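Local coordinates for Mgp-operon protein 3 (Mycoplasma pneumoniae, PDB 6RJ1), which probably acts as an extracellular adhesin (P40/P90) in attachment of this human pathogen to host cells, at residues 477-482 with 488-493; 896-901 with 907-912; 190-193 with 199-202; 228-233 with 254-259. All coordinates share one frame; numbering follows the deposited sequence.

Contact 1. Residues 477-482 with 488-493; sequences WYWVVG and GKATWW
Tyr478 and Thr491 form the hydrogen-bonded antiparallel pair of a beta hairpin made by 477-482 and 487-492, neighbouring strands of a mixed sheet; the hairpin itself belongs to the MgpC adhesin family, of the beta-propeller clan. Tyr478 N donates to Thr491 O at 2.9 Å, and Thr491 N returns an almost straight bond to Tyr478 O at 2.7 Å. Thr491 CB makes a CH-pi contact over one face of the phenol, 3.9 Å from the centroid of the Tyr478 ring, while the indole of Trp493 lies over the opposite face, inclined by 34°. With chi1 at 63°, Tyr478 CG sits between its backbone N and carbonyl carbon, which brings the ring between these two partners.

The other sheet face carries Trp477 and Trp492, a non-hydrogen-bonded pair lying side by side. Their six-membered rings meet in an offset edge-to-face arrangement, the edge of Trp477 toward the face of Trp492 with planes 88° apart. Ala490 CB serves two indoles: it sits over the five-membered ring of Trp479, 3.7 Å from the centroid, and touches Trp477 CD1 at 3.6 Å.

Further out, helix 701-712 packs on the Tyr478 and Thr491 side, its Ala707 O receiving Thr491 OG1; helix 446-454 packs against Trp477. Tyr478 OH bonds to Thr496 OG1. Trp479 NE1 reaches Ala135 O, with a weak second bond to Gly488 O. One water accepts from Val480 N and donates to both Lys489 O and Thr491 OG1. Another accepts from Trp493 NE1 at 3.0 Å and donates to Trp477 O at 2.7 Å.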
loop_
_atom_site.group_PDB
_atom_site.type_symbol
_atom_site.label_atom_id
_atom_site.label_comp_id
_atom_site.label_asym_id
_atom_site.label_seq_id
_atom_site.Cartn_x
_atom_site.Cartn_y
_atom_site.Cartn_z
ATOM N N TRP A 477 -8.571 3.320 -6.878
ATOM C CA TRP A 477 -8.525 4.188 -8.056
ATOM C C TRP A 477 -7.466 5.286 -7.948
ATOM O O TRP A 477 -6.882 5.486 -6.878
ATOM C CB TRP A 477 -9.920 4.780 -8.336
ATOM C CG TRP A 477 -10.510 5.480 -7.150
ATOM C CD1 TRP A 477 -10.186 6.723 -6.686
ATOM C CD2 TRP A 477 -11.513 4.964 -6.262
ATOM N NE1 TRP A 477 -10.943 7.025 -5.578
ATOM C CE2 TRP A 477 -11.759 5.958 -5.287
ATOM C CE3 TRP A 477 -12.248 3.769 -6.211
ATOM C CZ2 TRP A 477 -12.697 5.785 -4.264
ATOM C CZ3 TRP A 477 -13.172 3.594 -5.190
ATOM C CH2 TRP A 477 -13.384 4.592 -4.230
ATOM N N TYR A 478 -7.213 5.991 -9.062
ATOM C CA TYR A 478 -6.233 7.079 -9.143
ATOM C C TYR A 478 -6.663 8.086 -10.201
ATOM O O TYR A 478 -7.432 7.742 -11.090
ATOM C CB TYR A 478 -4.826 6.529 -9.448
ATOM C CG TYR A 478 -4.715 5.835 -10.792
ATOM C CD1 TYR A 478 -5.137 4.517 -10.956
ATOM C CD2 TYR A 478 -4.170 6.490 -11.894
ATOM C CE1 TYR A 478 -5.034 3.875 -12.185
ATOM C CE2 TYR A 478 -4.061 5.856 -13.130
ATOM C CZ TYR A 478 -4.488 4.544 -13.268
ATOM O OH TYR A 478 -4.375 3.909 -14.479
ATOM N N TRP A 479 -6.159 9.311 -10.122
ATOM C CA TRP A 479 -6.523 10.354 -11.074
ATOM C C TRP A 479 -5.421 10.727 -12.038
ATOM O O TRP A 479 -4.254 10.711 -11.674
ATOM C CB TRP A 479 -6.972 11.616 -10.331
ATOM C CG TRP A 479 -8.389 11.560 -9.871
ATOM C CD1 TRP A 479 -9.491 11.965 -10.562
ATOM C CD2 TRP A 479 -8.861 11.060 -8.613
ATOM N NE1 TRP A 479 -10.627 11.744 -9.815
ATOM C CE2 TRP A 479 -10.267 11.212 -8.602
ATOM C CE3 TRP A 479 -8.232 10.501 -7.488
ATOM C CZ2 TRP A 479 -11.052 10.821 -7.514
ATOM C CZ3 TRP A 479 -9.013 10.118 -6.409
ATOM C CH2 TRP A 479 -10.403 10.278 -6.427
ATOM N N VAL A 480 -5.810 11.058 -13.267
ATOM C CA VAL A 480 -4.999 11.629 -14.337
ATOM C C VAL A 480 -5.938 12.717 -14.899
ATOM O O VAL A 480 -6.917 12.408 -15.599
ATOM C CB VAL A 480 -4.494 10.646 -15.431
ATOM C CG1 VAL A 480 -3.758 11.407 -16.536
ATOM C CG2 VAL A 480 -3.595 9.567 -14.847
ATOM N N VAL A 481 -5.709 13.964 -14.485
ATOM C CA VAL A 481 -6.561 15.092 -14.871
ATOM C C VAL A 481 -5.781 16.149 -15.632
ATOM O O VAL A 481 -4.576 16.295 -15.435
ATOM C CB VAL A 481 -7.338 15.704 -13.662
ATOM C CG1 VAL A 481 -8.381 14.740 -13.124
ATOM C CG2 VAL A 481 -6.396 16.145 -12.546
ATOM N N GLY A 482 -6.480 16.876 -16.492
ATOM C CA GLY A 482 -5.897 17.980 -17.240
ATOM C C GLY A 482 -5.977 19.241 -16.406
ATOM O O GLY A 482 -6.944 19.437 -15.658
ATOM N N GLY A 488 -12.408 15.770 -13.289
ATOM C CA GLY A 488 -11.895 14.550 -13.889
ATOM C C GLY A 488 -12.202 13.333 -13.054
ATOM O O GLY A 488 -11.974 13.345 -11.843
ATOM N N LYS A 489 -12.741 12.282 -13.695
ATOM C CA LYS A 489 -13.077 11.005 -13.057
ATOM C C LYS A 489 -11.798 10.221 -12.828
ATOM O O LYS A 489 -10.820 10.401 -13.570
ATOM C CB LYS A 489 -14.024 10.174 -13.934
ATOM C CG LYS A 489 -15.438 10.717 -14.041
ATOM C CD LYS A 489 -16.191 10.039 -15.170
ATOM C CE LYS A 489 -17.564 10.633 -15.331
ATOM N NZ LYS A 489 -18.387 9.868 -16.294
ATOM N N ALA A 490 -11.801 9.355 -11.798
ATOM C CA ALA A 490 -10.665 8.506 -11.476
ATOM C C ALA A 490 -10.631 7.287 -12.396
ATOM O O ALA A 490 -11.658 6.901 -12.982
ATOM C CB ALA A 490 -10.759 8.057 -10.028
ATOM N N THR A 491 -9.446 6.681 -12.519
ATOM C CA THR A 491 -9.207 5.450 -13.272
ATOM C C THR A 491 -9.140 4.330 -12.242
ATOM O O THR A 491 -8.457 4.475 -11.232
ATOM C CB THR A 491 -7.883 5.531 -14.059
ATOM O OG1 THR A 491 -7.813 6.772 -14.760
ATOM C CG2 THR A 491 -7.691 4.356 -15.022
ATOM N N TRP A 492 -9.841 3.215 -12.498
ATOM C CA TRP A 492 -9.837 2.048 -11.616
ATOM C C TRP A 492 -8.503 1.323 -11.708
ATOM O O TRP A 492 -7.999 1.128 -12.817
ATOM C CB TRP A 492 -10.946 1.075 -12.030
ATOM C CG TRP A 492 -12.329 1.583 -11.784
ATOM C CD1 TRP A 492 -13.167 2.154 -12.693
ATOM C CD2 TRP A 492 -13.047 1.532 -10.547
ATOM N NE1 TRP A 492 -14.366 2.468 -12.098
ATOM C CE2 TRP A 492 -14.317 2.103 -10.776
ATOM C CE3 TRP A 492 -12.742 1.053 -9.263
ATOM C CZ2 TRP A 492 -15.285 2.203 -9.771
ATOM C CZ3 TRP A 492 -13.695 1.168 -8.264
ATOM C CH2 TRP A 492 -14.950 1.733 -8.523
ATOM N N TRP A 493 -7.952 0.881 -10.560
ATOM C CA TRP A 493 -6.724 0.081 -10.555
ATOM C C TRP A 493 -6.980 -1.300 -11.192
ATOM O O TRP A 493 -6.102 -1.828 -11.881
ATOM C CB TRP A 493 -6.154 -0.075 -9.144
ATOM C CG TRP A 493 -5.275 1.060 -8.709
ATOM C CD1 TRP A 493 -5.463 1.871 -7.630
ATOM C CD2 TRP A 493 -4.063 1.501 -9.340
ATOM N NE1 TRP A 493 -4.442 2.784 -7.539
ATOM C CE2 TRP A 493 -3.565 2.580 -8.576
ATOM C CE3 TRP A 493 -3.335 1.075 -10.473
ATOM C CZ2 TRP A 493 -2.390 3.263 -8.923
ATOM C CZ3 TRP A 493 -2.164 1.739 -10.805
ATOM C CH2 TRP A 493 -1.708 2.829 -10.046
HETATM O O HOH W 1 -4.389 5.239 -5.832
HETATM O O HOH W 2 -8.090 9.626 -14.100
#

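Contact 2. Residues 896-901 with 907-912; sequences TGIEFN and TTLSQA
Leu909 reaches across to Ile898 inside the long connection of the beta hairpin formed by strands 888-896 and 914-920, where the chain doubles back without regular structure. Its CA-CB bond already heads for the opposite segment, and Leu909 CG, where the side chain forks, lies 4.4 Å from Ile898 O. From there the two methyls diverge. Leu909 CD2 goes to the backbone, meeting Ile898 O at 3.4 Å. Leu909 CD1 takes the other branch, 4.0 Å from Ile898 CG2 and 4.1 Å from Glu899 O, so that the leucine tip straddles two successive carbonyls and one aliphatic branch. Ile898 crosses it at a slant and offers CG2, the methyl held anti to its own backbone N.

No hydrogen bond links the segments; this is apolar packing, and some nearby polar groups are bonded outside it. Glu899 turns its carboxylate to a salt bridge with Arg811, and Thr908 OG1 bonds to Ser824 OG. Phe900 closes the other end of the contact. Its CG stands anti to the backbone N (chi1 -167°), the ring packs on Pro816 and Leu822, and Asn901 ND2 lies over the centre of one face. Toward the opposite segment, Phe900 CE1 approaches Thr907 O obliquely, at 3.3 Å.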
loop_
_atom_site.group_PDB
_atom_site.type_symbol
_atom_site.label_atom_id
_atom_site.label_comp_id
_atom_site.label_asym_id
_atom_site.label_seq_id
_atom_site.Cartn_x
_atom_site.Cartn_y
_atom_site.Cartn_z
ATOM N N THR A 896 25.095 4.043 -3.548
ATOM C CA THR A 896 26.222 3.118 -3.341
ATOM C C THR A 896 26.331 2.174 -4.541
ATOM O O THR A 896 25.328 1.901 -5.204
ATOM C CB THR A 896 26.102 2.314 -2.017
ATOM O OG1 THR A 896 24.899 1.551 -2.001
ATOM C CG2 THR A 896 26.205 3.183 -0.761
ATOM N N GLY A 897 27.540 1.686 -4.803
ATOM C CA GLY A 897 27.822 0.748 -5.887
ATOM C C GLY A 897 28.171 1.384 -7.218
ATOM O O GLY A 897 28.143 2.615 -7.357
ATOM N N ILE A 898 28.502 0.531 -8.209
ATOM C CA ILE A 898 28.852 0.923 -9.581
ATOM C C ILE A 898 27.583 1.448 -10.270
ATOM O O ILE A 898 26.510 0.859 -10.122
ATOM C CB ILE A 898 29.504 -0.255 -10.380
ATOM C CG1 ILE A 898 30.545 -1.075 -9.535
ATOM C CG2 ILE A 898 30.102 0.203 -11.723
ATOM C CD1 ILE A 898 31.795 -0.324 -8.924
ATOM N N GLU A 899 27.713 2.566 -10.999
ATOM C CA GLU A 899 26.604 3.213 -11.701
ATOM C C GLU A 899 26.615 2.914 -13.206
ATOM O O GLU A 899 27.659 2.535 -13.745
ATOM C CB GLU A 899 26.605 4.731 -11.429
ATOM C CG GLU A 899 26.513 5.108 -9.953
ATOM C CD GLU A 899 25.221 4.765 -9.229
ATOM O OE1 GLU A 899 24.134 5.020 -9.799
ATOM O OE2 GLU A 899 25.297 4.262 -8.085
ATOM N N PHE A 900 25.450 3.065 -13.875
ATOM C CA PHE A 900 25.272 2.828 -15.311
ATOM C C PHE A 900 26.082 3.840 -16.130
ATOM O O PHE A 900 25.986 5.046 -15.885
ATOM C CB PHE A 900 23.776 2.861 -15.677
ATOM C CG PHE A 900 23.400 2.345 -17.049
ATOM C CD1 PHE A 900 23.779 1.069 -17.462
ATOM C CD2 PHE A 900 22.600 3.100 -17.899
ATOM C CE1 PHE A 900 23.420 0.589 -18.725
ATOM C CE2 PHE A 900 22.230 2.613 -19.156
ATOM C CZ PHE A 900 22.643 1.360 -19.560
ATOM N N ASN A 901 26.915 3.338 -17.066
ATOM C CA ASN A 901 27.826 4.124 -17.916
ATOM C C ASN A 901 28.798 4.992 -17.090
ATOM O O ASN A 901 29.153 6.091 -17.527
ATOM C CB ASN A 901 27.088 4.973 -18.986
ATOM C CG ASN A 901 25.769 4.453 -19.501
ATOM O OD1 ASN A 901 24.748 5.146 -19.433
ATOM N ND2 ASN A 901 25.749 3.250 -20.049
ATOM N N THR A 907 28.947 -1.317 -20.012
ATOM C CA THR A 907 27.832 -1.713 -20.866
ATOM C C THR A 907 26.734 -2.287 -19.965
ATOM O O THR A 907 25.812 -1.558 -19.592
ATOM C CB THR A 907 28.329 -2.678 -21.966
ATOM O OG1 THR A 907 29.554 -2.185 -22.518
ATOM C CG2 THR A 907 27.300 -2.893 -23.074
ATOM N N THR A 908 26.863 -3.576 -19.586
ATOM C CA THR A 908 25.925 -4.267 -18.702
ATOM C C THR A 908 26.396 -4.206 -17.246
ATOM O O THR A 908 27.604 -4.169 -16.988
ATOM C CB THR A 908 25.623 -5.705 -19.198
ATOM O OG1 THR A 908 24.567 -6.266 -18.405
ATOM C CG2 THR A 908 26.857 -6.629 -19.191
ATOM N N LEU A 909 25.441 -4.191 -16.304
ATOM C CA LEU A 909 25.752 -4.172 -14.882
ATOM C C LEU A 909 25.340 -5.495 -14.255
ATOM O O LEU A 909 24.221 -5.957 -14.479
ATOM C CB LEU A 909 25.083 -2.974 -14.187
ATOM C CG LEU A 909 25.920 -2.231 -13.139
ATOM C CD1 LEU A 909 27.120 -1.520 -13.766
ATOM C CD2 LEU A 909 25.079 -1.213 -12.418
ATOM N N SER A 910 26.267 -6.130 -13.516
ATOM C CA SER A 910 26.051 -7.423 -12.857
ATOM C C SER A 910 25.299 -7.275 -11.540
ATOM O O SER A 910 24.438 -8.103 -11.234
ATOM C CB SER A 910 27.375 -8.152 -12.641
ATOM O OG SER A 910 28.298 -7.360 -11.910
ATOM N N GLN A 911 25.620 -6.222 -10.769
ATOM C CA GLN A 911 24.996 -5.912 -9.480
ATOM C C GLN A 911 24.046 -4.720 -9.602
ATOM O O GLN A 911 24.304 -3.804 -10.386
ATOM C CB GLN A 911 26.079 -5.621 -8.426
ATOM C CG GLN A 911 26.158 -6.666 -7.321
ATOM C CD GLN A 911 25.298 -6.295 -6.137
ATOM O OE1 GLN A 911 25.763 -5.672 -5.174
ATOM N NE2 GLN A 911 24.022 -6.667 -6.182
ATOM N N ALA A 912 22.957 -4.728 -8.821
ATOM C CA ALA A 912 21.972 -3.645 -8.803
ATOM C C ALA A 912 22.526 -2.449 -8.029
ATOM O O ALA A 912 22.939 -2.654 -6.883
ATOM C CB ALA A 912 20.686 -4.122 -8.147
#

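Contact 3. Residues 190-193 with 199-202; sequences VHFG and SWNS
The first torsions of Phe192 and Trp200 turn their rings toward each other: Phe192 CG stands opposite its carbonyl carbon (chi1 -64°), while Trp200 CG stands opposite its backbone N (chi1 171°). The two side chains cross at about a right angle. Their rings meet rim to rim, neither lying over the face of the other, with Phe192 CE2 at 3.4 Å from Trp200 CE3. The planes are 65° apart, and 5.9 Å separates the centroid of the Phe192 ring from that of the six-membered ring of Trp200.

One face of the phenylalanine is turned to backbone instead. The peptide joining Ser199 to Trp200 passes above the outer part of that face, and Trp200 CA makes an off-centre CH-pi contact, 4.2 Å from the Phe192 centroid. At the other rim, Ser199 OG lies 3.5 Å from Phe192 CD1. The hydroxyl is hydrogen-bonded to Gln196 O in the connecting loop.

Trp200 is fixed at its polar end by the bond from NE1 to Asn212 O. Its indole also packs against Gln187 and Asp188, an earlier part of the helix that carries Phe192, and against Pro215. Phe192, less deeply enclosed, touches a neighbouring molecule in the crystal.

Gly193 leaves helix 187-192 with positive phi, and Ser199 occupies the N-cap position of helix 200-203, although its side chain makes no capping bond. The arrangement is that of two short consecutive helices joined by a loop, in contact across their connection through Phe192 and Trp200.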
loop_
_atom_site.group_PDB
_atom_site.type_symbol
_atom_site.label_atom_id
_atom_site.label_comp_id
_atom_site.label_asym_id
_atom_site.label_seq_id
_atom_site.Cartn_x
_atom_site.Cartn_y
_atom_site.Cartn_z
ATOM N N VAL A 190 -11.771 -30.243 0.568
ATOM C CA VAL A 190 -12.478 -29.486 -0.469
ATOM C C VAL A 190 -12.880 -30.373 -1.662
ATOM O O VAL A 190 -14.038 -30.337 -2.084
ATOM C CB VAL A 190 -11.676 -28.226 -0.911
ATOM C CG1 VAL A 190 -12.234 -27.610 -2.193
ATOM C CG2 VAL A 190 -11.622 -27.189 0.204
ATOM N N HIS A 191 -11.942 -31.184 -2.167
ATOM C CA HIS A 191 -12.164 -31.996 -3.358
ATOM C C HIS A 191 -12.661 -33.402 -3.118
ATOM O O HIS A 191 -13.253 -33.982 -4.028
ATOM C CB HIS A 191 -10.896 -32.025 -4.215
ATOM C CG HIS A 191 -10.499 -30.667 -4.709
ATOM N ND1 HIS A 191 -9.415 -29.998 -4.176
ATOM C CD2 HIS A 191 -11.087 -29.882 -5.643
ATOM C CE1 HIS A 191 -9.358 -28.847 -4.819
ATOM N NE2 HIS A 191 -10.344 -28.734 -5.713
ATOM N N PHE A 192 -12.435 -33.959 -1.925
ATOM C CA PHE A 192 -12.856 -35.326 -1.627
ATOM C C PHE A 192 -13.965 -35.434 -0.578
ATOM O O PHE A 192 -14.590 -36.490 -0.471
ATOM C CB PHE A 192 -11.642 -36.189 -1.243
ATOM C CG PHE A 192 -10.656 -36.349 -2.377
ATOM C CD1 PHE A 192 -10.841 -37.328 -3.349
ATOM C CD2 PHE A 192 -9.554 -35.506 -2.486
ATOM C CE1 PHE A 192 -9.942 -37.458 -4.411
ATOM C CE2 PHE A 192 -8.655 -35.638 -3.549
ATOM C CZ PHE A 192 -8.848 -36.617 -4.499
ATOM N N GLY A 193 -14.203 -34.361 0.173
ATOM C CA GLY A 193 -15.221 -34.325 1.216
ATOM C C GLY A 193 -14.774 -35.009 2.490
ATOM O O GLY A 193 -13.973 -35.951 2.441
ATOM N N SER A 199 -8.364 -40.907 -0.179
ATOM C CA SER A 199 -8.288 -41.290 -1.591
ATOM C C SER A 199 -7.566 -40.244 -2.459
ATOM O O SER A 199 -7.641 -40.313 -3.690
ATOM C CB SER A 199 -9.680 -41.608 -2.136
ATOM O OG SER A 199 -10.567 -40.513 -1.979
ATOM N N TRP A 200 -6.836 -39.307 -1.806
ATOM C CA TRP A 200 -6.063 -38.226 -2.427
ATOM C C TRP A 200 -5.030 -38.761 -3.419
ATOM O O TRP A 200 -5.140 -38.458 -4.595
ATOM C CB TRP A 200 -5.417 -37.319 -1.358
ATOM C CG TRP A 200 -4.435 -36.315 -1.884
ATOM C CD1 TRP A 200 -3.091 -36.489 -2.048
ATOM C CD2 TRP A 200 -4.709 -34.953 -2.256
ATOM N NE1 TRP A 200 -2.517 -35.337 -2.534
ATOM C CE2 TRP A 200 -3.484 -34.371 -2.653
ATOM C CE3 TRP A 200 -5.865 -34.152 -2.250
ATOM C CZ2 TRP A 200 -3.389 -33.038 -3.076
ATOM C CZ3 TRP A 200 -5.771 -32.834 -2.681
ATOM C CH2 TRP A 200 -4.547 -32.290 -3.087
ATOM N N ASN A 201 -4.061 -39.576 -2.955
ATOM C CA ASN A 201 -2.969 -40.158 -3.756
ATOM C C ASN A 201 -3.406 -40.896 -5.024
ATOM O O ASN A 201 -2.683 -40.856 -6.021
ATOM C CB ASN A 201 -2.115 -41.097 -2.902
ATOM C CG ASN A 201 -1.476 -40.448 -1.695
ATOM O OD1 ASN A 201 -0.699 -39.483 -1.805
ATOM N ND2 ASN A 201 -1.785 -40.977 -0.511
ATOM N N SER A 202 -4.558 -41.578 -4.989
ATOM C CA SER A 202 -5.055 -42.356 -6.124
ATOM C C SER A 202 -5.967 -41.590 -7.083
ATOM O O SER A 202 -6.082 -41.987 -8.249
ATOM C CB SER A 202 -5.752 -43.624 -5.638
ATOM O OG SER A 202 -6.726 -43.326 -4.652
#

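Contact 4. Residues 228-233 with 254-259; sequences AYRKLN and SSWKNS
Arg230 NH2 is held by two backbone carbonyls, those of Tyr229 and Gly250, which fixes the guanidinium that meets Trp256. Arg230 NH2 bonds Tyr229 O at 3.0 Å, the donor well above the carbonyl plane. NE adds a weak bond to Ser235 O, and Ala228 CB lies over one guanidinium face. A bend at chi2 (-78°) curls the arginine chain back so that NH2 can reach Tyr229 O while NH1 faces the helix.

Arg230 NH1 sits over one face of the indole, 3.4 Å from Trp256 CG and 3.5 Å from Trp256 CB, hence at the root of the ring system. The guanidinium presents its edge, and the two planes are 55° apart. The contact joins a short strand to a helix: strand 229-230 pairs antiparallel with strand 165-167 in a larger mixed sheet, and helix 253-267 packs beside it through Trp256. That indole also rests on Lys261 and Ala264, farther along its own helix.

The helix widens into a pi-type turn at 256-259, starting at Trp256. Just before it, Ser255 O accepts from Ser259 N at 3.0 Å and from Ser259 OG at 3.1 Å.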
loop_
_atom_site.group_PDB
_atom_site.type_symbol
_atom_site.label_atom_id
_atom_site.label_comp_id
_atom_site.label_asym_id
_atom_site.label_seq_id
_atom_site.Cartn_x
_atom_site.Cartn_y
_atom_site.Cartn_z
ATOM N N ALA A 228 -13.000 -6.438 11.062
ATOM C CA ALA A 228 -14.133 -6.224 10.187
ATOM C C ALA A 228 -13.790 -6.174 8.709
ATOM O O ALA A 228 -12.778 -5.594 8.311
ATOM C CB ALA A 228 -14.874 -4.975 10.593
ATOM N N TYR A 229 -14.639 -6.832 7.914
ATOM C CA TYR A 229 -14.666 -6.836 6.464
ATOM C C TYR A 229 -16.020 -6.237 6.173
ATOM O O TYR A 229 -17.033 -6.700 6.723
ATOM C CB TYR A 229 -14.562 -8.255 5.893
ATOM C CG TYR A 229 -13.147 -8.778 5.869
ATOM C CD1 TYR A 229 -12.273 -8.440 4.835
ATOM C CD2 TYR A 229 -12.671 -9.596 6.889
ATOM C CE1 TYR A 229 -10.960 -8.910 4.815
ATOM C CE2 TYR A 229 -11.363 -10.075 6.878
ATOM C CZ TYR A 229 -10.510 -9.734 5.837
ATOM O OH TYR A 229 -9.219 -10.218 5.836
ATOM N N ARG A 230 -16.051 -5.143 5.418
ATOM C CA ARG A 230 -17.331 -4.495 5.177
ATOM C C ARG A 230 -17.594 -4.225 3.701
ATOM O O ARG A 230 -16.658 -4.090 2.908
ATOM C CB ARG A 230 -17.456 -3.194 6.012
ATOM C CG ARG A 230 -17.455 -3.364 7.532
ATOM C CD ARG A 230 -18.787 -3.843 8.078
ATOM N NE ARG A 230 -18.777 -4.008 9.537
ATOM C CZ ARG A 230 -18.444 -5.135 10.165
ATOM N NH1 ARG A 230 -18.458 -5.192 11.491
ATOM N NH2 ARG A 230 -18.078 -6.209 9.472
ATOM N N LYS A 231 -18.886 -4.144 3.345
ATOM C CA LYS A 231 -19.337 -3.804 2.005
ATOM C C LYS A 231 -19.205 -2.279 1.830
ATOM O O LYS A 231 -19.061 -1.549 2.814
ATOM C CB LYS A 231 -20.776 -4.273 1.776
ATOM C CG LYS A 231 -20.899 -5.771 1.526
ATOM C CD LYS A 231 -22.185 -6.108 0.779
ATOM C CE LYS A 231 -22.161 -7.526 0.271
ATOM N NZ LYS A 231 -23.348 -7.833 -0.570
ATOM N N LEU A 232 -19.211 -1.813 0.578
ATOM C CA LEU A 232 -19.045 -0.415 0.201
ATOM C C LEU A 232 -19.924 0.575 0.989
ATOM O O LEU A 232 -19.424 1.615 1.419
ATOM C CB LEU A 232 -19.272 -0.289 -1.313
ATOM C CG LEU A 232 -18.047 -0.072 -2.220
ATOM C CD1 LEU A 232 -16.801 -0.776 -1.718
ATOM C CD2 LEU A 232 -18.356 -0.476 -3.632
ATOM N N ASN A 233 -21.203 0.230 1.206
ATOM C CA ASN A 233 -22.164 1.061 1.938
ATOM C C ASN A 233 -22.206 0.771 3.451
ATOM O O ASN A 233 -22.908 1.467 4.197
ATOM C CB ASN A 233 -23.556 0.975 1.310
ATOM C CG ASN A 233 -23.613 1.598 -0.060
ATOM O OD1 ASN A 233 -23.398 2.803 -0.234
ATOM N ND2 ASN A 233 -23.883 0.787 -1.065
ATOM N N SER A 254 -24.125 -8.056 10.556
ATOM C CA SER A 254 -25.380 -8.220 11.297
ATOM C C SER A 254 -25.136 -8.549 12.773
ATOM O O SER A 254 -25.693 -7.865 13.631
ATOM C CB SER A 254 -26.273 -9.269 10.644
ATOM O OG SER A 254 -27.584 -9.201 11.185
ATOM N N SER A 255 -24.257 -9.540 13.065
ATOM C CA SER A 255 -23.882 -9.917 14.432
ATOM C C SER A 255 -23.209 -8.753 15.165
ATOM O O SER A 255 -23.446 -8.575 16.365
ATOM C CB SER A 255 -22.961 -11.127 14.430
ATOM O OG SER A 255 -23.660 -12.297 14.043
ATOM N N TRP A 256 -22.398 -7.947 14.438
ATOM C CA TRP A 256 -21.737 -6.776 14.994
ATOM C C TRP A 256 -22.791 -5.755 15.418
ATOM O O TRP A 256 -22.862 -5.416 16.595
ATOM C CB TRP A 256 -20.740 -6.158 13.995
ATOM C CG TRP A 256 -19.935 -5.040 14.600
ATOM C CD1 TRP A 256 -20.207 -3.705 14.535
ATOM C CD2 TRP A 256 -18.809 -5.177 15.475
ATOM N NE1 TRP A 256 -19.294 -2.999 15.280
ATOM C CE2 TRP A 256 -18.421 -3.877 15.866
ATOM C CE3 TRP A 256 -18.079 -6.275 15.959
ATOM C CZ2 TRP A 256 -17.336 -3.643 16.722
ATOM C CZ3 TRP A 256 -17.001 -6.044 16.799
ATOM C CH2 TRP A 256 -16.627 -4.740 17.156
ATOM N N LYS A 257 -23.642 -5.328 14.468
ATOM C CA LYS A 257 -24.725 -4.363 14.651
ATOM C C LYS A 257 -25.688 -4.763 15.776
ATOM O O LYS A 257 -25.999 -3.935 16.632
ATOM C CB LYS A 257 -25.486 -4.189 13.322
ATOM C CG LYS A 257 -26.500 -3.048 13.293
ATOM C CD LYS A 257 -27.334 -3.062 12.010
ATOM C CE LYS A 257 -26.746 -2.209 10.906
ATOM N NZ LYS A 257 -27.486 -2.374 9.627
ATOM N N ASN A 258 -26.137 -6.027 15.780
ATOM C CA ASN A 258 -27.108 -6.541 16.745
ATOM C C ASN A 258 -26.580 -6.755 18.163
ATOM O O ASN A 258 -27.354 -6.576 19.108
ATOM C CB ASN A 258 -27.762 -7.830 16.234
ATOM C CG ASN A 258 -28.535 -7.693 14.933
ATOM O OD1 ASN A 258 -28.849 -6.589 14.456
ATOM N ND2 ASN A 258 -28.853 -8.831 14.325
ATOM N N SER A 259 -25.300 -7.166 18.331
ATOM C CA SER A 259 -24.786 -7.442 19.677
ATOM C C SER A 259 -23.349 -6.992 19.950
ATOM O O SER A 259 -23.133 -6.175 20.849
ATOM C CB SER A 259 -24.938 -8.924 20.014
ATOM O OG SER A 259 -24.227 -9.754 19.108
#

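From the N terminus the chain reaches contact 3 first, at the periphery, where five residues between the segments link two short helices. Contact 4 follows and closes a longer loop, 20 residues, between strand 229-230 and helix 253-267. Contact 1 comes next as a hairpin in the eight-stranded sheet, and contact 2 last, within the loop after strand 888-896. All four are in series; none nests or crosses. Contacts 1 and 4 come nearest, about 6 Å between closest atoms, and share helix 446-454: Leu232 and Trp477 both touch Ile447. Contacts 2 and 4 lie on opposite sides of the chain's centre, their own centres about 53 Å apart.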